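PDB 1O8P: putatuve endo-xylanase from Clostridium stercorarium, which is a carbohydrate-binding module of family 6, probably attaching its parent xylan-degrading enzyme to xylan and cellulose. Local coordinates for residues S27-E32 and T63-I68; I89-G94 and K129-V134. All blocks are in the same frame, centred on the assembly; numbering follows the deposited sequence.

Interaction 1: S27-E32 and T63-I68; sequences SNIQAE and TTYKNI. With CA (calcium ion), chain B.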
ATOM      1  N   SER A  27       1.205  12.522  -1.987  1.00 20.70           N
ATOM      2  CA  SER A  27       0.137  12.669  -0.973  1.00 21.52           C
ATOM      3  C   SER A  27      -0.392  11.288  -0.654  1.00 20.85           C
ATOM      4  O   SER A  27      -0.447  10.447  -1.556  1.00 20.36           O
ATOM      5  CB  SER A  27      -1.085  13.448  -1.508  1.00 21.64           C
ATOM      6  OG  SER A  27      -0.725  14.579  -2.246  1.00 26.88           O
ATOM      7  N   ASN A  28      -0.823  11.068   0.594  1.00 21.09           N
ATOM      8  CA  ASN A  28      -1.361   9.776   1.023  1.00 21.15           C
ATOM      9  C   ASN A  28      -2.326   9.161   0.036  1.00 21.51           C
ATOM     10  O   ASN A  28      -3.314   9.788  -0.394  1.00 21.96           O
ATOM     11  CB  ASN A  28      -2.036   9.871   2.383  1.00 20.71           C
ATOM     12  CG  ASN A  28      -1.080  10.300   3.458  1.00 21.24           C
ATOM     13  OD1 ASN A  28       0.118  10.378   3.235  1.00 24.70           O
ATOM     14  ND2 ASN A  28      -1.595  10.624   4.600  1.00 17.03           N
ATOM     15  N   ILE A  29      -2.015   7.942  -0.369  1.00 20.85           N
ATOM     16  CA  ILE A  29      -2.982   7.156  -1.128  1.00 20.34           C
ATOM     17  C   ILE A  29      -3.755   6.313  -0.149  1.00 20.12           C
ATOM     18  O   ILE A  29      -3.168   5.457   0.529  1.00 19.55           O
ATOM     19  CB  ILE A  29      -2.283   6.281  -2.209  1.00 19.97           C
ATOM     20  CG1 ILE A  29      -1.380   7.141  -3.104  1.00 18.84           C
ATOM     21  CG2 ILE A  29      -3.355   5.541  -3.052  1.00 19.99           C
ATOM     22  CD1 ILE A  29      -0.192   6.412  -3.684  1.00 17.44           C
ATOM     23  N   GLN A  30      -5.071   6.540  -0.084  1.00 19.89           N
ATOM     24  CA  GLN A  30      -5.897   5.831   0.879  1.00 19.48           C
ATOM     25  C   GLN A  30      -5.979   4.415   0.360  1.00 19.59           C
ATOM     26  O   GLN A  30      -6.330   4.207  -0.792  1.00 20.09           O
ATOM     27  CB  GLN A  30      -7.281   6.503   1.065  1.00 19.56           C
ATOM     28  CG  GLN A  30      -7.215   7.933   1.650  1.00 17.80           C
ATOM     29  CD  GLN A  30      -6.493   7.981   3.011  1.00 19.00           C
ATOM     30  OE1 GLN A  30      -6.542   7.008   3.788  1.00 16.66           O
ATOM     31  NE2 GLN A  30      -5.811   9.089   3.294  1.00 17.32           N
ATOM     32  N   ALA A  31      -5.620   3.441   1.191  1.00 18.33           N
ATOM     33  CA  ALA A  31      -5.498   2.071   0.725  1.00 17.60           C
ATOM     34  C   ALA A  31      -6.869   1.498   0.320  1.00 17.64           C
ATOM     35  O   ALA A  31      -6.955   0.571  -0.525  1.00 17.22           O
ATOM     36  CB  ALA A  31      -4.824   1.216   1.791  1.00 17.66           C
ATOM     37  N   GLU A  32      -7.933   2.018   0.934  1.00 17.43           N
ATOM     38  CA  GLU A  32      -9.290   1.651   0.518  1.00 18.38           C
ATOM     39  C   GLU A  32      -9.660   2.204  -0.889  1.00 18.92           C
ATOM     40  O   GLU A  32     -10.669   1.816  -1.449  1.00 18.76           O
ATOM     41  CB  GLU A  32     -10.352   2.057   1.576  1.00 18.86           C
ATOM     42  CG  GLU A  32     -10.593   3.554   1.747  1.00 18.72           C
ATOM     43  CD  GLU A  32      -9.587   4.211   2.675  1.00 19.97           C
ATOM     44  OE1 GLU A  32      -8.465   3.680   2.849  1.00 22.45           O
ATOM     45  OE2 GLU A  32      -9.895   5.286   3.226  1.00 21.18           O
ATOM     46  N   THR A  63      -3.868  -5.356  -3.907  1.00 17.81           N
ATOM     47  CA  THR A  63      -4.681  -4.216  -4.292  1.00 17.77           C
ATOM     48  C   THR A  63      -3.918  -3.445  -5.325  1.00 17.12           C
ATOM     49  O   THR A  63      -2.690  -3.361  -5.277  1.00 16.41           O
ATOM     50  CB  THR A  63      -5.094  -3.330  -3.089  1.00 17.39           C
ATOM     51  OG1 THR A  63      -4.062  -3.336  -2.122  1.00 17.67           O
ATOM     52  CG2 THR A  63      -6.245  -3.919  -2.326  1.00 17.52           C
ATOM     53  N   THR A  64      -4.659  -2.895  -6.280  1.00 16.99           N
ATOM     54  CA  THR A  64      -4.075  -2.196  -7.382  1.00 17.33           C
ATOM     55  C   THR A  64      -4.593  -0.779  -7.373  1.00 17.24           C
ATOM     56  O   THR A  64      -5.797  -0.565  -7.215  1.00 18.76           O
ATOM     57  CB  THR A  64      -4.473  -2.884  -8.687  1.00 18.59           C
ATOM     58  OG1 THR A  64      -3.881  -4.185  -8.739  1.00 19.64           O
ATOM     59  CG2 THR A  64      -3.934  -2.114  -9.957  1.00 16.45           C
ATOM     60  N   TYR A  65      -3.676   0.158  -7.591  1.00 16.84           N
ATOM     61  CA  TYR A  65      -3.914   1.595  -7.585  1.00 17.17           C
ATOM     62  C   TYR A  65      -3.353   2.142  -8.874  1.00 17.85           C
ATOM     63  O   TYR A  65      -2.137   2.294  -9.038  1.00 16.95           O
ATOM     64  CB  TYR A  65      -3.216   2.255  -6.364  1.00 16.98           C
ATOM     65  CG  TYR A  65      -3.625   1.588  -5.088  1.00 15.27           C
ATOM     66  CD1 TYR A  65      -3.015   0.386  -4.676  1.00 15.17           C
ATOM     67  CD2 TYR A  65      -4.638   2.126  -4.297  1.00 16.13           C
ATOM     68  CE1 TYR A  65      -3.397  -0.237  -3.514  1.00 16.15           C
ATOM     69  CE2 TYR A  65      -5.028   1.500  -3.124  1.00 13.42           C
ATOM     70  CZ  TYR A  65      -4.401   0.315  -2.742  1.00 15.19           C
ATOM     71  OH  TYR A  65      -4.798  -0.344  -1.602  1.00 13.77           O
ATOM     72  N   LYS A  66      -4.264   2.458  -9.789  1.00 18.95           N
ATOM     73  CA  LYS A  66      -3.914   2.882 -11.130  1.00 19.71           C
ATOM     74  C   LYS A  66      -3.569   4.345 -11.184  1.00 19.14           C
ATOM     75  O   LYS A  66      -3.996   5.108 -10.350  1.00 20.13           O
ATOM     76  CB  LYS A  66      -5.093   2.577 -12.073  1.00 20.14           C
ATOM     77  CG  LYS A  66      -5.276   1.097 -12.358  1.00 23.93           C
ATOM     78  CD  LYS A  66      -6.381   0.895 -13.396  1.00 31.58           C
ATOM     79  CE  LYS A  66      -5.822   0.336 -14.718  1.00 38.47           C
ATOM     80  NZ  LYS A  66      -4.961   1.314 -15.531  1.00 41.73           N
ATOM     81  N   ASN A  67      -2.761   4.743 -12.155  1.00 19.69           N
ATOM     82  CA  ASN A  67      -2.544   6.164 -12.430  1.00 19.84           C
ATOM     83  C   ASN A  67      -1.930   6.932 -11.260  1.00 19.29           C
ATOM     84  O   ASN A  67      -2.368   8.033 -10.943  1.00 19.17           O
ATOM     85  CB  ASN A  67      -3.853   6.830 -12.935  1.00 19.97           C
ATOM     86  CG  ASN A  67      -4.424   6.108 -14.170  1.00 25.27           C
ATOM     87  OD1 ASN A  67      -5.597   5.665 -14.203  1.00 30.35           O
ATOM     88  ND2 ASN A  67      -3.583   5.947 -15.165  1.00 22.70           N
ATOM     89  N   ILE A  68      -0.898   6.370 -10.633  1.00 17.99           N
ATOM     90  CA  ILE A  68      -0.132   7.172  -9.659  1.00 17.22           C
ATOM     91  C   ILE A  68       0.957   7.997 -10.386  1.00 17.04           C
ATOM     92  O   ILE A  68       1.757   7.457 -11.154  1.00 16.02           O
ATOM     93  CB  ILE A  68       0.469   6.282  -8.547  1.00 16.56           C
ATOM     94  CG1 ILE A  68      -0.582   5.348  -7.926  1.00 14.12           C
ATOM     95  CG2 ILE A  68       1.218   7.097  -7.512  1.00 17.20           C
ATOM     96  CD1 ILE A  68      -1.938   5.990  -7.601  1.00 16.13           C
TER
HETATM   97 CA    CA B1149      -7.498   5.053   4.813  1.00 28.93          CA
HETATM   98  O   HOH W   1      -9.205   6.711   5.421  1.00 23.47           O
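Y65 reaches across the core of this beta-sandwich to A31, joining the strand 62-69 of one sheet to the residue just after strand 29-30 of the other. With CG anti to the carbonyl carbon (chi1 -54°), the ring heads across to the 27-32 segment. Its hydroxyl donates to the backbone carbonyl of A31; Y65 OH to A31 O is 2.6 Å. The approach lies in the carbonyl plane, on a lone pair, with a C=O...OH angle of 119°. The carbonyl oxygen sits at the edge of the ring, near its plane. T63 OG1 donates to Y65 OH at 3.1 Å. The buried hydroxyl thus both gives and accepts, which probably fixes its rotation about the C-O bond.

I29 crosses the ring obliquely, and its CG2 lies 3.9 Å from Y65 CD2. CG2 stands anti to the backbone N. The other branch of I29 meets I68 tip to tip, CD1 to CG2. F144 of strand 140-147 packs edge-to-face with Y65. The side chain of Q30 leaves on the far side from 63-68, and its OE1 binds the calcium ion at 2.4 Å. S52 and D142 also bind it. E32 is bidentate, OE1 at 2.6 Å and OE2 at 2.9 Å from the calcium.

Interaction 2: I89-G94 and K129-V134; sequences IQVRLG and KDIVLV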
ATOM      1  N   ILE A  89       4.645  -6.344   2.687  1.00 16.92           N
ATOM      2  CA  ILE A  89       3.856  -5.814   1.586  1.00 16.32           C
ATOM      3  C   ILE A  89       4.821  -5.554   0.454  1.00 16.35           C
ATOM      4  O   ILE A  89       5.742  -4.771   0.580  1.00 16.66           O
ATOM      5  CB  ILE A  89       3.145  -4.496   2.015  1.00 16.27           C
ATOM      6  CG1 ILE A  89       2.388  -4.686   3.339  1.00 17.49           C
ATOM      7  CG2 ILE A  89       2.288  -3.911   0.843  1.00 14.37           C
ATOM      8  CD1 ILE A  89       1.851  -3.414   4.011  1.00 18.69           C
ATOM      9  N   GLN A  90       4.627  -6.236  -0.659  1.00 17.07           N
ATOM     10  CA  GLN A  90       5.391  -5.962  -1.840  1.00 17.10           C
ATOM     11  C   GLN A  90       4.754  -4.803  -2.580  1.00 17.77           C
ATOM     12  O   GLN A  90       3.529  -4.685  -2.629  1.00 17.88           O
ATOM     13  CB  GLN A  90       5.423  -7.196  -2.733  1.00 17.46           C
ATOM     14  CG  GLN A  90       6.397  -8.256  -2.206  1.00 18.02           C
ATOM     15  CD  GLN A  90       6.495  -9.458  -3.122  1.00 20.94           C
ATOM     16  OE1 GLN A  90       5.620  -9.675  -3.952  1.00 24.49           O
ATOM     17  NE2 GLN A  90       7.563 -10.225  -2.988  1.00 19.34           N
ATOM     18  N   VAL A  91       5.608  -3.966  -3.157  1.00 18.47           N
ATOM     19  CA  VAL A  91       5.205  -2.827  -3.968  1.00 18.45           C
ATOM     20  C   VAL A  91       5.689  -3.097  -5.396  1.00 18.77           C
ATOM     21  O   VAL A  91       6.890  -3.163  -5.640  1.00 18.86           O
ATOM     22  CB  VAL A  91       5.741  -1.460  -3.402  1.00 18.09           C
ATOM     23  CG1 VAL A  91       5.155  -0.306  -4.216  1.00 17.82           C
ATOM     24  CG2 VAL A  91       5.382  -1.297  -1.912  1.00 16.44           C
ATOM     25  N   ARG A  92       4.745  -3.289  -6.315  1.00 18.85           N
ATOM     26  CA  ARG A  92       5.041  -3.746  -7.671  1.00 19.96           C
ATOM     27  C   ARG A  92       4.420  -2.851  -8.734  1.00 20.79           C
ATOM     28  O   ARG A  92       3.470  -2.109  -8.454  1.00 19.91           O
ATOM     29  CB  ARG A  92       4.491  -5.153  -7.899  1.00 19.61           C
ATOM     30  CG  ARG A  92       5.007  -6.219  -6.990  1.00 20.52           C
ATOM     31  CD  ARG A  92       4.859  -7.513  -7.635  1.00 23.63           C
ATOM     32  NE  ARG A  92       5.572  -8.577  -6.981  1.00 28.22           N
ATOM     33  CZ  ARG A  92       6.532  -9.286  -7.538  1.00 29.47           C
ATOM     34  NH1 ARG A  92       6.947  -9.034  -8.767  1.00 29.89           N
ATOM     35  NH2 ARG A  92       7.100 -10.241  -6.841  1.00 32.66           N
ATOM     36  N   LEU A  93       4.955  -2.929  -9.959  1.00 22.05           N
ATOM     37  CA  LEU A  93       4.374  -2.224 -11.098  1.00 23.49           C
ATOM     38  C   LEU A  93       3.348  -3.084 -11.876  1.00 25.18           C
ATOM     39  O   LEU A  93       3.609  -4.249 -12.173  1.00 24.42           O
ATOM     40  CB  LEU A  93       5.467  -1.817 -12.057  1.00 23.95           C
ATOM     41  CG  LEU A  93       6.464  -0.766 -11.583  1.00 25.76           C
ATOM     42  CD1 LEU A  93       7.438  -0.501 -12.712  1.00 25.13           C
ATOM     43  CD2 LEU A  93       5.745   0.529 -11.102  1.00 22.63           C
ATOM     44  N   GLY A  94       2.183  -2.509 -12.190  1.00 26.20           N
ATOM     45  CA  GLY A  94       1.336  -3.082 -13.234  1.00 27.07           C
ATOM     46  C   GLY A  94       0.451  -4.198 -12.727  1.00 27.59           C
ATOM     47  O   GLY A  94      -0.758  -4.083 -12.804  1.00 28.21           O
ATOM     48  N   LYS A 129       2.398   5.487 -13.175  1.00 20.68           N
ATOM     49  CA  LYS A 129       2.416   4.043 -13.000  1.00 20.38           C
ATOM     50  C   LYS A 129       1.181   3.495 -12.293  1.00 20.47           C
ATOM     51  O   LYS A 129       0.554   4.161 -11.466  1.00 20.49           O
ATOM     52  CB  LYS A 129       3.650   3.568 -12.198  1.00 21.02           C
ATOM     53  CG  LYS A 129       5.042   3.949 -12.731  1.00 22.66           C
ATOM     54  CD  LYS A 129       5.380   3.317 -14.063  1.00 25.64           C
ATOM     55  CE  LYS A 129       6.900   3.389 -14.359  1.00 27.13           C
ATOM     56  NZ  LYS A 129       7.224   4.615 -15.241  1.00 31.82           N
ATOM     57  N   ASP A 130       0.862   2.244 -12.606  1.00 20.10           N
ATOM     58  CA  ASP A 130      -0.057   1.454 -11.817  1.00 19.61           C
ATOM     59  C   ASP A 130       0.682   0.730 -10.728  1.00 19.07           C
ATOM     60  O   ASP A 130       1.646   0.010 -11.007  1.00 19.61           O
ATOM     61  CB  ASP A 130      -0.788   0.454 -12.685  1.00 19.07           C
ATOM     62  CG  ASP A 130      -1.672   1.128 -13.723  1.00 19.67           C
ATOM     63  OD1 ASP A 130      -1.946   2.366 -13.682  1.00 22.50           O
ATOM     64  OD2 ASP A 130      -2.097   0.475 -14.663  1.00 23.13           O
ATOM     65  N   ILE A 131       0.226   0.918  -9.488  1.00 18.89           N
ATOM     66  CA  ILE A 131       0.897   0.326  -8.316  1.00 18.17           C
ATOM     67  C   ILE A 131       0.070  -0.808  -7.726  1.00 18.17           C
ATOM     68  O   ILE A 131      -1.144  -0.689  -7.510  1.00 15.98           O
ATOM     69  CB  ILE A 131       1.220   1.388  -7.201  1.00 18.42           C
ATOM     70  CG1 ILE A 131       2.262   2.380  -7.701  1.00 17.32           C
ATOM     71  CG2 ILE A 131       1.825   0.700  -5.917  1.00 17.33           C
ATOM     72  CD1 ILE A 131       3.703   1.754  -7.902  1.00 13.86           C
ATOM     73  N   VAL A 132       0.764  -1.900  -7.450  1.00 17.89           N
ATOM     74  CA  VAL A 132       0.167  -3.066  -6.814  1.00 17.87           C
ATOM     75  C   VAL A 132       0.822  -3.365  -5.465  1.00 17.99           C
ATOM     76  O   VAL A 132       2.031  -3.455  -5.378  1.00 17.97           O
ATOM     77  CB  VAL A 132       0.261  -4.303  -7.777  1.00 18.35           C
ATOM     78  CG1 VAL A 132      -0.471  -5.508  -7.198  1.00 15.24           C
ATOM     79  CG2 VAL A 132      -0.293  -3.894  -9.164  1.00 17.66           C
ATOM     80  N   LEU A 133       0.006  -3.512  -4.416  1.00 18.49           N
ATOM     81  CA  LEU A 133       0.466  -4.014  -3.101  1.00 17.51           C
ATOM     82  C   LEU A 133       0.102  -5.514  -2.991  1.00 18.23           C
ATOM     83  O   LEU A 133      -1.051  -5.876  -3.168  1.00 18.25           O
ATOM     84  CB  LEU A 133      -0.209  -3.220  -1.965  1.00 16.57           C
ATOM     85  CG  LEU A 133      -0.069  -1.692  -2.047  1.00 15.36           C
ATOM     86  CD1 LEU A 133      -0.818  -1.044  -0.851  1.00 15.54           C
ATOM     87  CD2 LEU A 133       1.445  -1.288  -2.058  1.00 10.79           C
ATOM     88  N   VAL A 134       1.096  -6.363  -2.743  1.00 17.67           N
ATOM     89  CA  VAL A 134       0.900  -7.782  -2.637  1.00 17.12           C
ATOM     90  C   VAL A 134       1.246  -8.154  -1.208  1.00 17.63           C
ATOM     91  O   VAL A 134       2.316  -7.817  -0.715  1.00 17.73           O
ATOM     92  CB  VAL A 134       1.742  -8.590  -3.695  1.00 17.70           C
ATOM     93  CG1 VAL A 134       1.440 -10.101  -3.602  1.00 14.79           C
ATOM     94  CG2 VAL A 134       1.504  -8.039  -5.133  1.00 16.44           C
TER
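The guanidinium of R92 meets Q90 OE1 at its edge, in plane, while V134 CG2 approaches it obliquely from the neighbouring strand, 4.2 Å from R92 CD. Two nitrogens of R92 hold this one oxygen side-on. R92 NE to Q90 OE1 is 3.2 Å, and R92 NH2 to Q90 OE1 is 3.3 Å. Both donors stand on the same face of the amide plane of Q90, above it. The extended chain of R92 from CG to NE runs out to this oxygen. R92 NH1 has a further partner, the carbonyl of G98.

Beneath these groups is an antiparallel ladder within the larger sheet of the beta-sandwich. Q90 with V134 and R92 with V132 are hydrogen-bonded pairs. R92 N to V132 O is 2.9 Å, and V132 N returns a bond to R92 O at 169°. The ladder ends with G94 N to D130 O at 2.8 Å, the donor standing above the carbonyl plane. There V132 CG2 packs against G94 C.

V91 and L133, and L93 and I131, are the non-hydrogen-bonded pairs, and they turn to the other face. V91 and L133 lie side by side, CG2 to CD2 at 3.9 Å. V91 CG1 also touches I131 CG2. F144 and F146 of strand 140-147 pack on this face. L93 CD2 rests on K129 CB at 3.9 Å.

The two faces differ in chemistry. V91, I131 and L133 give an apolar face to the sandwich core. The other face mixes the polar pair Q90 and R92 with V132 and V134, and there the shared amide oxygen probably offsets part of the arginine charge.

How the interactions relate
Interactions 1 and 2 share one sheet, in which strand 62-69 lies beside strand 128-135. Their centres are about 10 Å apart. Two probable backbone hydrogen bonds join them: Y65 N to I131 O at 2.7 Å, and I68 N to K129 O at 2.8 Å. Side chains meet as well, with T64 OG1 at 3.6 Å from V132 CG2. K66 and D130 add a salt bridge. Interaction 1 crosses between the two sheets and includes residues of the calcium site. Interaction 2 adds strand 87-93 on from strand 128-135 in the same sheet. Its L133 side chain is about 11 Å from the calcium ion. F144 touches Y65, I131 and L133, so one ring serves both contacts.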